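Local structure of PGRP-Hd - Peptidoglycan recognition protein homologue (Alvinella pompejana, 3EP1) at residues L31-P36 against I116-K121; P16-K21 against G74-K79; G24-I29 against E143-G148; S4-Q9 against V89-R94. The protein probably recognises bacterial peptidoglycan as part of innate immunity, being a homologue of the peptidoglycan recognition proteins with an N-acetylmuramoyl-L-alanine amidase-like domain. One frame throughout, in Å; residues are numbered along the deposited sequence.

Contact 1: residues L31-P36 against I116-K121; sequences LWQTGP and IGDFGK
Q33, the last residue of strand 26-33, reaches over the turn that follows G117. Its CB sits at the edge of the F119 ring, near the ring plane, 4.2 Å from F119 CD2, and lies 3.8 Å from G117 O. CG stands between the backbone N and the carbonyl carbon (chi1 79°) and still skirts G117 O. From there the chain runs extended, CD comes to 4.1 Å from F119 N, and OE1 receives the F119 N hydrogen at 2.9 Å in a nearly straight bond (170° at the hydrogen). A long side chain ending in an amide oxygen suits a strand end that faces a loop N-H. D118 opens an Asx turn over residues 118-120: D118 OD1 takes the hydrogen of G120 N at 3.0 Å, the donor coming from above the carboxylate plane. Next along the chain, T34 OG1 accepts from G117 N at 3.0 Å, while it also bonds T38 OG1, so one hydroxyl joins both loops. G35 N makes a weak bond to G117 O. G35 and G117 have backbone angles that would press a CB onto the preceding carbonyl oxygen. At the solvent side the P36 ring meets D118, though the detail of this pair is doubtful.

Contact 2: residues P16-K21 against G74-K79; sequences PRRQIK and GNDDIK
R17 and D76 meet first through their backbones: R17 N gives its hydrogen to D76 O at 2.8 Å, with 155° at the hydrogen. A second, weak bond runs from R17 NH1 to N75 O at 2.9 Å. The R17 chain is extended from CG to NE, and NH1 reaches N75 O with G74 C at the guanidinium edge. NH1 also bonds F71 O in helix 59-72, which makes arginine a fitting partner for carbonyls gathered at a helix end.

The charged pair is R18 and D76. R18 NE and D76 OD1 form a salt bridge in which no N-H points at the oxygen, so it rests on charge alone. The two side chains are modelled too close together, and the detailed geometry of the whole pair is doubtful.

Van der Waals contact is supplied by P16, whose ring lies side by side with D77, P16 CG being 3.9 Å from D77 OD2. With CG anti to the backbone N (chi1 -176°), the D77 carboxylate is set beside the proline ring, and it is held by R8 and Q67. G74, with the positive phi that glycine adopts readily, closes helix 59-72 in a Schellman motif, and the loop at residues 16-18 packs on the chain leaving that C-terminus.

Contact 3: residues G24-I29 against E143-G148; sequences GRADEI and EELSSG
L145 CD2 touches both A26 CB, at 3.8 Å, and I29 CD1, at 3.7 Å, on strand 26-33. L145 and I29 cross at about a right angle, and the small methyl of A26 lets CD2 come close on the same sheet face. I111, I136 and Q140 also touch L145, so this leucine ties the sheet to helix 126-141. Beside this apolar core the backbones pair. A26 N bonds E144 O at 3.0 Å, S146 N bonds A26 O at 2.9 Å, and L145 CA-H adds a contact to that same oxygen, which is therefore met by two hydrogens. On the outer side S146 OG stands between the backbone N and the carbonyl carbon (chi1 61°), a position that turns it to D27, 3.3 Å from D27 CA. The edge of the R25 guanidinium lies by S146 CB, though the path of the R25 chain past E143 O is doubtful; a long, charged chain suits this exposed position. E143 OE2 makes a weak hydrogen bond to S4 OG of the second subunit. With its positive phi, E143 ends helix 126-141 in a Schellman motif, and the chain then forms a short parallel beta bridge, A26 with L145, before turning the corner into strand 149-152.

Contact 4: residues S4-Q9 against V89-R94; sequences SIVPRQ and VIYEGR
R8 and E92 stand at about a right angle to each other, their guanidinium and carboxylate planes 85° apart, and they do not pair charge to charge. Instead E92 OE1 accepts the hydrogen of R8 N at 3.1 Å, on its anti side and 34° out of the carboxylate plane. The extended glutamate chain, with CG anti to the backbone N (chi1 172°), carries OE1 to that N-H. R8 is bent at chi3, and its NH1 donates to G93 O at 2.8 Å; the oxygen is in the guanidinium plane, but NH1 is above the carbonyl plane. Further back V6 lies side by side with Y91 and points the same way, V6 CB 3.6 Å from Y91 CD2, while V6 CG2 meets V89 CG1 at 3.8 Å. I5 and I90 cross obliquely, with I5 CG1 3.9 Å from I90 CG2. Between these branched residues the backbones are bridged by V6 N to I90 O and E92 N to V6 O, both 2.7 Å, and a water links S4 O to I90 N. I5 also bonds the backbone of the second subunit. With R8 NH1 also salt-bridged to D77, the positive charge is probably balanced there, leaving the E92 carboxylate to serve a backbone N-H.

Contacts 1, 3 and 4 all reach the mixed sheet, and contacts 1 and 3 share strand 26-33, working at its two ends with centres about 24 Å apart. Every contact is partly buried, contact 2 being the most exposed. Contact 3 packs buried L145, A26 and I29 beside exposed R25 and D27, whereas contact 4 mixes apolar branches with charged groups and, like contact 3, meets the second subunit. Contact 2 lies between loops, with charge and backbone bonds doing most of the work and little apolar packing. Contact 1 depends on side-chain acceptors for loop N-H groups. Contacts 2 and 4 are joined directly by the D77-R8 salt bridge, and I78 O probably bonds R94 NE.

Contact 1: residues L31-P36 against I116-K121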
loop_
_atom_site.group_PDB
_atom_site.type_symbol
_atom_site.label_atom_id
_atom_site.label_comp_id
_atom_site.label_asym_id
_atom_site.label_seq_id
_atom_site.Cartn_x
_atom_site.Cartn_y
_atom_site.Cartn_z
ATOM N N LEU A 31 15.663 0.706 10.456
ATOM C CA LEU A 31 15.743 -0.751 10.378
ATOM C C LEU A 31 16.517 -1.395 11.519
ATOM O O LEU A 31 17.673 -1.051 11.775
ATOM C CB LEU A 31 16.370 -1.181 9.047
ATOM C CG LEU A 31 15.447 -1.419 7.847
ATOM C CD1 LEU A 31 16.272 -1.915 6.671
ATOM C CD2 LEU A 31 14.387 -2.454 8.191
ATOM N N TRP A 32 15.869 -2.332 12.199
ATOM C CA TRP A 32 16.475 -3.054 13.316
ATOM C C TRP A 32 16.254 -4.536 13.131
ATOM O O TRP A 32 15.187 -4.947 12.702
ATOM C CB TRP A 32 15.835 -2.663 14.643
ATOM C CG TRP A 32 16.121 -1.291 15.090
ATOM C CD1 TRP A 32 15.514 -0.144 14.674
ATOM C CD2 TRP A 32 17.084 -0.906 16.076
ATOM N NE1 TRP A 32 16.035 0.934 15.344
ATOM C CE2 TRP A 32 17.002 0.497 16.211
ATOM C CE3 TRP A 32 18.008 -1.614 16.862
ATOM C CZ2 TRP A 32 17.807 1.212 17.103
ATOM C CZ3 TRP A 32 18.809 -0.904 17.749
ATOM C CH2 TRP A 32 18.701 0.498 17.862
ATOM N N GLN A 33 17.257 -5.334 13.465
ATOM C CA GLN A 33 17.142 -6.779 13.352
ATOM C C GLN A 33 16.813 -7.302 14.748
ATOM O O GLN A 33 17.287 -6.740 15.740
ATOM C CB GLN A 33 18.467 -7.381 12.895
ATOM C CG GLN A 33 19.495 -7.502 14.006
ATOM C CD GLN A 33 20.822 -8.046 13.528
ATOM O OE1 GLN A 33 20.879 -9.063 12.843
ATOM N NE2 GLN A 33 21.902 -7.371 13.899
ATOM N N THR A 34 16.004 -8.356 14.838
ATOM C CA THR A 34 15.681 -8.907 16.149
ATOM C C THR A 34 16.887 -9.669 16.703
ATOM O O THR A 34 16.959 -9.972 17.896
ATOM C CB THR A 34 14.423 -9.804 16.102
ATOM O OG1 THR A 34 14.597 -10.865 15.159
ATOM C CG2 THR A 34 13.216 -8.967 15.709
ATOM N N GLY A 35 17.840 -9.968 15.830
ATOM C CA GLY A 35 19.059 -10.622 16.266
ATOM C C GLY A 35 19.198 -12.119 16.113
ATOM O O GLY A 35 18.220 -12.843 15.904
ATOM N N PRO A 36 20.440 -12.612 16.206
ATOM C CA PRO A 36 20.739 -14.042 16.086
ATOM C C PRO A 36 20.074 -14.792 17.239
ATOM O O PRO A 36 19.690 -15.949 17.101
ATOM C CB PRO A 36 22.265 -14.078 16.165
ATOM C CG PRO A 36 22.569 -12.925 17.086
ATOM C CD PRO A 36 21.659 -11.848 16.526
ATOM N N ILE A 116 13.012 -9.871 11.332
ATOM C CA ILE A 116 13.181 -11.063 12.138
ATOM C C ILE A 116 14.306 -12.003 11.742
ATOM O O ILE A 116 14.186 -12.769 10.796
ATOM C CB ILE A 116 11.847 -11.828 12.207
ATOM C CG1 ILE A 116 10.731 -10.858 12.623
ATOM C CG2 ILE A 116 11.955 -12.964 13.198
ATOM C CD1 ILE A 116 9.339 -11.461 12.701
ATOM N N GLY A 117 15.398 -11.946 12.498
ATOM C CA GLY A 117 16.538 -12.801 12.222
ATOM C C GLY A 117 17.871 -12.152 12.536
ATOM O O GLY A 117 17.921 -11.097 13.167
ATOM N N ASP A 118 18.949 -12.806 12.101
ATOM C CA ASP A 118 20.324 -12.328 12.296
ATOM C C ASP A 118 20.894 -12.119 10.914
ATOM O O ASP A 118 20.971 -13.056 10.118
ATOM C CB ASP A 118 21.174 -13.362 13.072
ATOM C CG ASP A 118 22.703 -13.098 12.977
ATOM O OD1 ASP A 118 23.134 -11.916 12.946
ATOM O OD2 ASP A 118 23.479 -14.091 12.949
ATOM N N PHE A 119 21.286 -10.882 10.634
ATOM C CA PHE A 119 21.831 -10.533 9.337
ATOM C C PHE A 119 23.231 -9.961 9.485
ATOM O O PHE A 119 23.660 -9.098 8.724
ATOM C CB PHE A 119 20.881 -9.551 8.650
ATOM C CG PHE A 119 19.483 -10.088 8.517
ATOM C CD1 PHE A 119 19.211 -11.150 7.650
ATOM C CD2 PHE A 119 18.459 -9.620 9.335
ATOM C CE1 PHE A 119 17.948 -11.740 7.609
ATOM C CE2 PHE A 119 17.195 -10.205 9.298
ATOM C CZ PHE A 119 16.941 -11.268 8.437
ATOM N N GLY A 120 23.947 -10.462 10.484
ATOM C CA GLY A 120 25.303 -10.005 10.704
ATOM C C GLY A 120 26.224 -10.543 9.622
ATOM O O GLY A 120 27.166 -9.865 9.202
ATOM N N LYS A 121 25.941 -11.760 9.159
ATOM C CA LYS A 121 26.754 -12.399 8.132
ATOM C C LYS A 121 25.997 -12.684 6.837
ATOM O O LYS A 121 26.552 -12.525 5.745
ATOM C CB LYS A 121 27.355 -13.692 8.678
#

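Contact 2: residues P16-K21 against G74-K79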
loop_
_atom_site.group_PDB
_atom_site.type_symbol
_atom_site.label_atom_id
_atom_site.label_comp_id
_atom_site.label_asym_id
_atom_site.label_seq_id
_atom_site.Cartn_x
_atom_site.Cartn_y
_atom_site.Cartn_z
ATOM N N PRO A 16 -2.238 -1.724 23.738
ATOM C CA PRO A 16 -1.133 -0.881 24.200
ATOM C C PRO A 16 -1.461 -0.265 25.559
ATOM O O PRO A 16 -2.630 -0.019 25.862
ATOM C CB PRO A 16 -1.041 0.202 23.119
ATOM C CG PRO A 16 -1.798 -0.363 21.948
ATOM C CD PRO A 16 -2.924 -1.097 22.598
ATOM N N ARG A 17 -0.445 -0.026 26.376
ATOM C CA ARG A 17 -0.691 0.618 27.657
ATOM C C ARG A 17 -1.259 1.991 27.322
ATOM O O ARG A 17 -2.273 2.414 27.880
ATOM C CB ARG A 17 0.607 0.771 28.436
ATOM C CG ARG A 17 1.053 -0.502 29.089
ATOM C CD ARG A 17 2.394 -0.339 29.763
ATOM N NE ARG A 17 2.663 -1.476 30.643
ATOM C CZ ARG A 17 3.873 -1.957 30.900
ATOM N NH1 ARG A 17 4.939 -1.403 30.343
ATOM N NH2 ARG A 17 4.009 -2.998 31.713
ATOM N N ARG A 18 -0.593 2.670 26.389
ATOM C CA ARG A 18 -0.990 3.993 25.917
ATOM C C ARG A 18 -0.601 4.105 24.441
ATOM O O ARG A 18 0.411 3.553 24.013
ATOM C CB ARG A 18 -0.285 5.087 26.735
ATOM C CG ARG A 18 1.228 5.064 26.622
ATOM C CD ARG A 18 1.937 5.709 27.831
ATOM N NE ARG A 18 1.571 5.055 29.089
ATOM C CZ ARG A 18 2.353 4.976 30.166
ATOM N NH1 ARG A 18 3.571 5.513 30.153
ATOM N NH2 ARG A 18 1.913 4.353 31.257
ATOM N N GLN A 19 -1.412 4.811 23.667
ATOM C CA GLN A 19 -1.154 4.978 22.246
ATOM C C GLN A 19 -0.976 6.452 21.906
ATOM O O GLN A 19 -1.917 7.236 22.006
ATOM C CB GLN A 19 -2.312 4.385 21.442
ATOM C CG GLN A 19 -2.225 4.632 19.954
ATOM C CD GLN A 19 -3.375 4.001 19.191
ATOM O OE1 GLN A 19 -3.552 2.781 19.214
ATOM N NE2 GLN A 19 -4.163 4.827 18.508
ATOM N N ILE A 20 0.236 6.835 21.518
ATOM C CA ILE A 20 0.498 8.221 21.166
ATOM C C ILE A 20 0.478 8.375 19.652
ATOM O O ILE A 20 1.288 7.768 18.946
ATOM C CB ILE A 20 1.865 8.693 21.721
ATOM C CG1 ILE A 20 1.870 8.561 23.249
ATOM C CG2 ILE A 20 2.132 10.139 21.306
ATOM C CD1 ILE A 20 3.109 9.138 23.930
ATOM N N LYS A 21 -0.459 9.179 19.154
ATOM C CA LYS A 21 -0.579 9.402 17.716
ATOM C C LYS A 21 0.593 10.199 17.171
ATOM O O LYS A 21 1.318 10.847 17.916
ATOM C CB LYS A 21 -1.899 10.106 17.395
ATOM C CG LYS A 21 -3.105 9.203 17.606
ATOM C CD LYS A 21 -4.401 9.890 17.218
ATOM C CE LYS A 21 -5.562 8.900 17.183
ATOM N NZ LYS A 21 -5.837 8.258 18.507
ATOM N N GLY A 74 9.145 -1.903 30.321
ATOM C CA GLY A 74 8.509 -0.616 30.541
ATOM C C GLY A 74 7.961 0.126 29.329
ATOM O O GLY A 74 7.475 1.248 29.468
ATOM N N ASN A 75 8.036 -0.473 28.143
ATOM C CA ASN A 75 7.515 0.181 26.945
ATOM C C ASN A 75 5.986 0.143 26.918
ATOM O O ASN A 75 5.365 -0.720 27.549
ATOM C CB ASN A 75 8.077 -0.484 25.679
ATOM C CG ASN A 75 9.577 -0.290 25.532
ATOM O OD1 ASN A 75 10.063 0.836 25.514
ATOM N ND2 ASN A 75 10.315 -1.385 25.428
ATOM N N ASP A 76 5.387 1.079 26.187
ATOM C CA ASP A 76 3.936 1.163 26.063
ATOM C C ASP A 76 3.338 0.057 25.192
ATOM O O ASP A 76 2.120 -0.102 25.150
ATOM C CB ASP A 76 3.521 2.506 25.442
ATOM C CG ASP A 76 3.853 3.694 26.321
ATOM O OD1 ASP A 76 3.901 3.523 27.555
ATOM O OD2 ASP A 76 4.039 4.802 25.773
ATOM N N ASP A 77 4.192 -0.686 24.490
ATOM C CA ASP A 77 3.745 -1.740 23.582
ATOM C C ASP A 77 4.978 -2.271 22.863
ATOM O O ASP A 77 6.088 -1.820 23.134
ATOM C CB ASP A 77 2.754 -1.131 22.576
ATOM C CG ASP A 77 2.135 -2.158 21.638
ATOM O OD1 ASP A 77 2.131 -3.362 21.954
ATOM O OD2 ASP A 77 1.630 -1.736 20.580
ATOM N N ILE A 78 4.791 -3.239 21.970
ATOM C CA ILE A 78 5.912 -3.777 21.205
ATOM C C ILE A 78 6.583 -2.529 20.599
ATOM O O ILE A 78 5.893 -1.593 20.196
ATOM C CB ILE A 78 5.393 -4.784 20.122
ATOM C CG1 ILE A 78 6.559 -5.561 19.516
ATOM C CG2 ILE A 78 4.584 -4.054 19.049
ATOM C CD1 ILE A 78 6.113 -6.705 18.635
ATOM N N LYS A 79 7.914 -2.508 20.576
ATOM C CA LYS A 79 8.710 -1.367 20.091
ATOM C C LYS A 79 8.560 -0.875 18.655
ATOM O O LYS A 79 8.706 0.321 18.385
ATOM C CB LYS A 79 10.199 -1.640 20.302
ATOM C CG LYS A 79 10.626 -1.859 21.731
ATOM C CD LYS A 79 12.109 -2.176 21.782
ATOM C CE LYS A 79 12.544 -2.542 23.185
ATOM N NZ LYS A 79 13.927 -3.081 23.194
#

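Contact 3: residues G24-I29 against E143-G148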
loop_
_atom_site.group_PDB
_atom_site.type_symbol
_atom_site.label_atom_id
_atom_site.label_comp_id
_atom_site.label_asym_id
_atom_site.label_seq_id
_atom_site.Cartn_x
_atom_site.Cartn_y
_atom_site.Cartn_z
ATOM N N GLY A 24 1.796 14.250 11.440
ATOM C CA GLY A 24 2.529 14.308 10.192
ATOM C C GLY A 24 3.058 12.960 9.744
ATOM O O GLY A 24 3.164 12.021 10.542
ATOM N N ARG A 25 3.382 12.856 8.458
ATOM C CA ARG A 25 3.920 11.620 7.924
ATOM C C ARG A 25 5.287 11.377 8.539
ATOM O O ARG A 25 5.854 12.250 9.214
ATOM C CB ARG A 25 4.076 11.698 6.407
ATOM C CG ARG A 25 2.777 11.767 5.641
ATOM C CD ARG A 25 2.574 13.154 5.073
ATOM N NE ARG A 25 3.707 13.537 4.242
ATOM C CZ ARG A 25 3.719 14.591 3.431
ATOM N NH1 ARG A 25 2.654 15.370 3.344
ATOM N NH2 ARG A 25 4.794 14.856 2.701
ATOM N N ALA A 26 5.809 10.182 8.313
ATOM C CA ALA A 26 7.118 9.828 8.822
ATOM C C ALA A 26 8.025 10.060 7.637
ATOM O O ALA A 26 7.686 9.688 6.513
ATOM C CB ALA A 26 7.147 8.367 9.248
ATOM N N ASP A 27 9.162 10.701 7.874
ATOM C CA ASP A 27 10.079 10.972 6.797
ATOM C C ASP A 27 11.270 10.032 6.807
ATOM O O ASP A 27 12.135 10.117 5.942
ATOM C CB ASP A 27 10.517 12.444 6.828
ATOM C CG ASP A 27 11.169 12.844 8.137
ATOM O OD1 ASP A 27 10.642 12.505 9.214
ATOM O OD2 ASP A 27 12.208 13.523 8.085
ATOM N N GLU A 28 11.311 9.122 7.777
ATOM C CA GLU A 28 12.405 8.157 7.825
ATOM C C GLU A 28 12.038 6.795 8.423
ATOM O O GLU A 28 11.228 6.693 9.341
ATOM C CB GLU A 28 13.628 8.759 8.538
ATOM C CG GLU A 28 13.386 9.290 9.939
ATOM C CD GLU A 28 14.490 10.240 10.376
ATOM O OE1 GLU A 28 14.450 10.739 11.519
ATOM O OE2 GLU A 28 15.399 10.487 9.558
ATOM N N ILE A 29 12.633 5.747 7.868
ATOM C CA ILE A 29 12.388 4.382 8.322
ATOM C C ILE A 29 13.639 3.813 8.985
ATOM O O ILE A 29 14.696 3.732 8.359
ATOM C CB ILE A 29 12.006 3.450 7.144
ATOM C CG1 ILE A 29 10.664 3.868 6.533
ATOM C CG2 ILE A 29 11.923 2.017 7.629
ATOM C CD1 ILE A 29 10.683 5.166 5.764
ATOM N N GLU A 143 0.213 7.943 1.921
ATOM C CA GLU A 143 0.627 9.171 2.585
ATOM C C GLU A 143 1.001 8.987 4.064
ATOM O O GLU A 143 0.792 9.889 4.871
ATOM C CB GLU A 143 -0.492 10.216 2.447
ATOM C CG GLU A 143 -0.025 11.637 2.136
ATOM C CD GLU A 143 -1.065 12.428 1.347
ATOM O OE1 GLU A 143 -2.252 12.445 1.759
ATOM O OE2 GLU A 143 -0.700 13.032 0.312
ATOM N N GLU A 144 1.548 7.831 4.421
ATOM C CA GLU A 144 1.963 7.588 5.806
ATOM C C GLU A 144 3.460 7.890 5.927
ATOM O O GLU A 144 3.963 8.232 6.999
ATOM C CB GLU A 144 1.686 6.137 6.212
ATOM C CG GLU A 144 0.212 5.761 6.273
ATOM C CD GLU A 144 -0.531 6.403 7.435
ATOM O OE1 GLU A 144 -1.727 6.089 7.621
ATOM O OE2 GLU A 144 0.072 7.216 8.170
ATOM N N LEU A 145 4.156 7.747 4.806
ATOM C CA LEU A 145 5.582 8.015 4.711
ATOM C C LEU A 145 5.752 9.080 3.626
ATOM O O LEU A 145 5.063 9.035 2.615
ATOM C CB LEU A 145 6.341 6.761 4.269
ATOM C CG LEU A 145 6.394 5.506 5.133
ATOM C CD1 LEU A 145 7.100 4.411 4.360
ATOM C CD2 LEU A 145 7.126 5.809 6.433
ATOM N N SER A 146 6.677 10.015 3.827
ATOM C CA SER A 146 6.924 11.067 2.841
ATOM C C SER A 146 7.493 10.455 1.561
ATOM O O SER A 146 7.991 9.332 1.580
ATOM C CB SER A 146 7.891 12.109 3.401
ATOM O OG SER A 146 9.132 11.518 3.722
ATOM N N SER A 147 7.430 11.201 0.457
ATOM C CA SER A 147 7.904 10.711 -0.837
ATOM C C SER A 147 9.404 10.466 -0.966
ATOM O O SER A 147 9.845 9.789 -1.896
ATOM C CB SER A 147 7.429 11.642 -1.974
ATOM O OG SER A 147 7.847 12.992 -1.808
ATOM N N GLY A 148 10.194 11.000 -0.044
ATOM C CA GLY A 148 11.629 10.791 -0.122
ATOM C C GLY A 148 12.210 10.089 1.091
ATOM O O GLY A 148 13.429 9.963 1.204
#

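Contact 4: residues S4-Q9 against V89-R94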
loop_
_atom_site.group_PDB
_atom_site.type_symbol
_atom_site.label_atom_id
_atom_site.label_comp_id
_atom_site.label_asym_id
_atom_site.label_seq_id
_atom_site.Cartn_x
_atom_site.Cartn_y
_atom_site.Cartn_z
ATOM N N SER A 4 -2.348 -9.554 2.782
ATOM C CA SER A 4 -2.447 -8.365 3.613
ATOM C C SER A 4 -1.444 -8.410 4.755
ATOM O O SER A 4 -0.858 -9.453 5.042
ATOM C CB SER A 4 -3.853 -8.224 4.194
ATOM O OG SER A 4 -4.055 -9.144 5.253
ATOM N N ILE A 5 -1.233 -7.258 5.382
ATOM C CA ILE A 5 -0.332 -7.156 6.512
ATOM C C ILE A 5 -1.051 -7.894 7.639
ATOM O O ILE A 5 -2.277 -7.808 7.746
ATOM C CB ILE A 5 -0.096 -5.665 6.880
ATOM C CG1 ILE A 5 0.782 -5.008 5.802
ATOM C CG2 ILE A 5 0.559 -5.540 8.243
ATOM C CD1 ILE A 5 0.761 -3.496 5.810
ATOM N N VAL A 6 -0.312 -8.639 8.454
ATOM C CA VAL A 6 -0.934 -9.373 9.556
ATOM C C VAL A 6 -1.281 -8.422 10.714
ATOM O O VAL A 6 -0.399 -7.852 11.349
ATOM C CB VAL A 6 -0.015 -10.499 10.073
ATOM C CG1 VAL A 6 -0.683 -11.218 11.222
ATOM C CG2 VAL A 6 0.290 -11.485 8.953
ATOM N N PRO A 7 -2.581 -8.257 11.007
ATOM C CA PRO A 7 -3.058 -7.376 12.077
ATOM C C PRO A 7 -2.678 -7.853 13.475
ATOM O O PRO A 7 -2.416 -9.037 13.684
ATOM C CB PRO A 7 -4.563 -7.367 11.852
ATOM C CG PRO A 7 -4.814 -8.785 11.437
ATOM C CD PRO A 7 -3.696 -9.048 10.452
ATOM N N ARG A 8 -2.658 -6.913 14.420
ATOM C CA ARG A 8 -2.312 -7.183 15.817
ATOM C C ARG A 8 -3.061 -8.387 16.373
ATOM O O ARG A 8 -2.469 -9.273 16.985
ATOM C CB ARG A 8 -2.639 -5.975 16.701
ATOM C CG ARG A 8 -1.805 -4.736 16.453
ATOM C CD ARG A 8 -2.295 -3.577 17.316
ATOM N NE ARG A 8 -2.082 -3.812 18.744
ATOM C CZ ARG A 8 -0.920 -3.643 19.364
ATOM N NH1 ARG A 8 0.142 -3.234 18.686
ATOM N NH2 ARG A 8 -0.817 -3.875 20.665
ATOM N N GLN A 9 -4.370 -8.405 16.162
ATOM C CA GLN A 9 -5.189 -9.491 16.673
ATOM C C GLN A 9 -4.856 -10.872 16.105
ATOM O O GLN A 9 -5.166 -11.882 16.732
ATOM C CB GLN A 9 -6.672 -9.189 16.459
ATOM C CG GLN A 9 -7.560 -10.318 16.929
ATOM C CD GLN A 9 -8.985 -9.899 17.253
ATOM O OE1 GLN A 9 -9.754 -10.689 17.805
ATOM N NE2 GLN A 9 -9.345 -8.658 16.915
ATOM N N VAL A 89 6.469 -12.144 5.153
ATOM C CA VAL A 89 5.243 -11.860 5.883
ATOM C C VAL A 89 5.416 -10.579 6.704
ATOM O O VAL A 89 6.379 -10.438 7.447
ATOM C CB VAL A 89 4.887 -13.032 6.831
ATOM C CG1 VAL A 89 3.577 -12.748 7.552
ATOM C CG2 VAL A 89 4.799 -14.338 6.032
ATOM N N ILE A 90 4.483 -9.645 6.566
ATOM C CA ILE A 90 4.546 -8.388 7.307
ATOM C C ILE A 90 3.568 -8.398 8.479
ATOM O O ILE A 90 2.393 -8.702 8.298
ATOM C CB ILE A 90 4.188 -7.182 6.409
ATOM C CG1 ILE A 90 5.119 -7.118 5.200
ATOM C CG2 ILE A 90 4.305 -5.900 7.200
ATOM C CD1 ILE A 90 4.815 -5.953 4.249
ATOM N N TYR A 91 4.044 -8.053 9.674
ATOM C CA TYR A 91 3.178 -8.034 10.849
ATOM C C TYR A 91 2.974 -6.634 11.381
ATOM O O TYR A 91 3.907 -5.836 11.453
ATOM C CB TYR A 91 3.742 -8.890 11.993
ATOM C CG TYR A 91 3.972 -10.337 11.648
ATOM C CD1 TYR A 91 5.177 -10.750 11.090
ATOM C CD2 TYR A 91 2.980 -11.293 11.863
ATOM C CE1 TYR A 91 5.394 -12.075 10.755
ATOM C CE2 TYR A 91 3.188 -12.629 11.528
ATOM C CZ TYR A 91 4.395 -13.012 10.976
ATOM O OH TYR A 91 4.624 -14.333 10.643
ATOM N N GLU A 92 1.747 -6.343 11.781
ATOM C CA GLU A 92 1.456 -5.034 12.314
ATOM C C GLU A 92 1.898 -4.954 13.770
ATOM O O GLU A 92 1.526 -5.790 14.585
ATOM C CB GLU A 92 -0.042 -4.719 12.210
ATOM C CG GLU A 92 -0.404 -3.430 12.937
ATOM C CD GLU A 92 -1.885 -3.165 13.006
ATOM O OE1 GLU A 92 -2.680 -4.129 12.949
ATOM O OE2 GLU A 92 -2.249 -1.980 13.145
ATOM N N GLY A 93 2.718 -3.958 14.080
ATOM C CA GLY A 93 3.155 -3.759 15.444
ATOM C C GLY A 93 2.263 -2.636 15.927
ATOM O O GLY A 93 1.055 -2.813 16.055
ATOM N N ARG A 94 2.844 -1.470 16.173
ATOM C CA ARG A 94 2.045 -0.334 16.601
ATOM C C ARG A 94 1.261 0.177 15.399
ATOM O O ARG A 94 0.252 0.850 15.561
ATOM C CB ARG A 94 2.930 0.783 17.166
ATOM C CG ARG A 94 3.775 0.340 18.327
ATOM C CD ARG A 94 4.379 1.499 19.098
ATOM N NE ARG A 94 5.164 0.987 20.211
ATOM C CZ ARG A 94 5.632 1.713 21.216
ATOM N NH1 ARG A 94 5.406 3.012 21.262
ATOM N NH2 ARG A 94 6.310 1.124 22.189
HETATM O O HOH W 1 1.898 -10.055 4.700
#